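Local coordinates for protein MXIH (Shigella flexneri, PDB 2CA5) that forms the extracellular needle of the type III secretion system, probably polymerising into a hollow tube through which virulence effectors pass toward host cells, at residues 24-29 / 51-56. Sequence-based numbering, arbitrary orientation.
With NA (sodium ion), chain F.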
loop_
_atom_site.group_PDB
_atom_site.type_symbol
_atom_site.label_atom_id
_atom_site.label_comp_id
_atom_site.label_asym_id
_atom_site.label_seq_id
_atom_site.Cartn_x
_atom_site.Cartn_y
_atom_site.Cartn_z
ATOM N N GLN A 24 -10.468 1.722 -1.524
ATOM C CA GLN A 24 -11.111 2.765 -2.322
ATOM C C GLN A 24 -10.628 4.132 -1.853
ATOM O O GLN A 24 -10.434 5.043 -2.653
ATOM C CB GLN A 24 -12.631 2.687 -2.199
ATOM C CG GLN A 24 -13.310 1.968 -3.351
ATOM C CD GLN A 24 -14.763 1.651 -3.053
ATOM O OE1 GLN A 24 -15.200 0.506 -3.178
ATOM N NE2 GLN A 24 -15.511 2.661 -2.624
ATOM N N THR A 25 -10.420 4.253 -0.546
ATOM C CA THR A 25 -9.914 5.483 0.053
ATOM C C THR A 25 -8.459 5.722 -0.362
ATOM O O THR A 25 -8.080 6.843 -0.716
ATOM C CB THR A 25 -10.041 5.421 1.580
ATOM O OG1 THR A 25 -11.411 5.619 1.944
ATOM C CG2 THR A 25 -9.169 6.487 2.241
ATOM N N LEU A 26 -7.644 4.668 -0.300
ATOM C CA LEU A 26 -6.235 4.766 -0.681
ATOM C C LEU A 26 -6.117 5.166 -2.144
ATOM O O LEU A 26 -5.229 5.923 -2.518
ATOM C CB LEU A 26 -5.508 3.439 -0.444
ATOM C CG LEU A 26 -4.686 3.359 0.846
ATOM C CD1 LEU A 26 -4.511 1.924 1.273
ATOM C CD2 LEU A 26 -3.330 3.999 0.669
ATOM N N GLN A 27 -7.032 4.676 -2.972
ATOM C CA GLN A 27 -7.015 5.032 -4.388
ATOM C C GLN A 27 -7.397 6.493 -4.619
ATOM O O GLN A 27 -6.919 7.129 -5.555
ATOM C CB GLN A 27 -7.910 4.112 -5.209
ATOM C CG GLN A 27 -7.868 4.438 -6.696
ATOM C CD GLN A 27 -8.849 3.619 -7.506
ATOM O OE1 GLN A 27 -10.024 3.968 -7.620
ATOM N NE2 GLN A 27 -8.367 2.529 -8.090
ATOM N N GLY A 28 -8.260 7.017 -3.754
ATOM C CA GLY A 28 -8.666 8.416 -3.814
ATOM C C GLY A 28 -7.467 9.290 -3.447
ATOM O O GLY A 28 -7.204 10.291 -4.101
ATOM N N GLU A 29 -6.732 8.891 -2.411
ATOM C CA GLU A 29 -5.540 9.624 -1.979
ATOM C C GLU A 29 -4.478 9.588 -3.073
ATOM O O GLU A 29 -3.790 10.581 -3.323
ATOM C CB GLU A 29 -4.969 9.026 -0.690
ATOM C CG GLU A 29 -5.857 9.214 0.541
ATOM C CD GLU A 29 -5.293 8.540 1.776
ATOM O OE1 GLU A 29 -4.174 7.998 1.696
ATOM O OE2 GLU A 29 -5.970 8.545 2.826
ATOM N N GLN A 51 4.998 8.759 -5.283
ATOM C CA GLN A 51 5.718 7.491 -5.183
ATOM C C GLN A 51 5.400 6.835 -3.854
ATOM O O GLN A 51 5.164 5.636 -3.783
ATOM C CB GLN A 51 7.243 7.711 -5.271
ATOM C CG GLN A 51 7.763 8.051 -6.664
ATOM C CD GLN A 51 9.214 8.526 -6.659
ATOM O OE1 GLN A 51 9.746 8.945 -5.634
ATOM N NE2 GLN A 51 9.843 8.498 -7.822
ATOM N N SER A 52 5.441 7.622 -2.786
ATOM C CA SER A 52 5.173 7.087 -1.456
ATOM C C SER A 52 3.738 6.557 -1.354
ATOM O O SER A 52 3.490 5.479 -0.806
ATOM C CB SER A 52 5.452 8.149 -0.386
ATOM O OG SER A 52 4.915 7.766 0.867
ATOM N N LYS A 53 2.789 7.288 -1.923
ATOM C CA LYS A 53 1.405 6.832 -1.888
ATOM C C LYS A 53 1.226 5.554 -2.706
ATOM O O LYS A 53 0.498 4.641 -2.304
ATOM C CB LYS A 53 0.454 7.925 -2.376
ATOM C CG LYS A 53 -1.012 7.568 -2.236
ATOM C CD LYS A 53 -1.401 7.298 -0.782
ATOM C CE LYS A 53 -1.163 8.511 0.106
ATOM N NZ LYS A 53 -1.691 8.294 1.488
ATOM N N LEU A 54 1.893 5.478 -3.854
ATOM C CA LEU A 54 1.773 4.293 -4.693
ATOM C C LEU A 54 2.368 3.084 -3.954
ATOM O O LEU A 54 1.793 1.997 -3.964
ATOM C CB LEU A 54 2.451 4.500 -6.049
ATOM C CG LEU A 54 2.405 3.302 -6.996
ATOM C CD1 LEU A 54 0.949 2.996 -7.389
ATOM C CD2 LEU A 54 3.266 3.575 -8.237
ATOM N N SER A 55 3.499 3.284 -3.282
ATOM C CA SER A 55 4.122 2.198 -2.518
ATOM C C SER A 55 3.192 1.757 -1.390
ATOM O O SER A 55 3.027 0.568 -1.137
ATOM C CB SER A 55 5.468 2.640 -1.936
ATOM O OG SER A 55 6.368 3.017 -2.964
ATOM N N GLU A 56 2.574 2.727 -0.726
ATOM C CA GLU A 56 1.624 2.443 0.345
ATOM C C GLU A 56 0.500 1.517 -0.121
ATOM O O GLU A 56 0.031 0.667 0.635
ATOM C CB GLU A 56 1.035 3.741 0.889
ATOM C CG GLU A 56 0.140 3.559 2.086
ATOM C CD GLU A 56 -0.182 4.872 2.764
ATOM O OE1 GLU A 56 0.490 5.884 2.458
ATOM O OE2 GLU A 56 -1.106 4.891 3.603
HETATM NA NA NA F . -2.539 6.847 4.535
#
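Lys53 lays its CD and CE methylenes against CB of Glu29, with CE 3.9 Å from that CB, and the two side chains cross at about a right angle. Bends at chi2 and chi3, both 60°, fold the lysine so that NZ meets OE1 of Glu29 at 2.5 Å, a short hydrogen-bonded salt bridge. The ammonium group approaches from the anti side of the carboxylate, 31° out of its plane. Lys53 NZ also makes a weak bond of 3.4 Å to OE1 of Glu56, about one turn on in the same helix, which links the three residues into a salt-bridge network. A sodium ion is bound by OE2 of Glu56 at 2.6 Å; it sits close to the ammonium group of Lys53, an unfavourable pairing that the carboxylates of Glu29 and Glu56 would help to offset. Beside this polar cluster, Leu26 adds a further apolar contact: its CD2 rests 3.8 Å from CG of Glu56 and 4.1 Å from CD of Lys53. Lys53 also touches Leu30 of helix 22-39. The contact thus joins helix 22-39 to the first half of the longer helix 44-79 in the antiparallel helical hairpin of the needle subunit; the axes of the two short segments approach to 9.9 Å, with 165° between their directions.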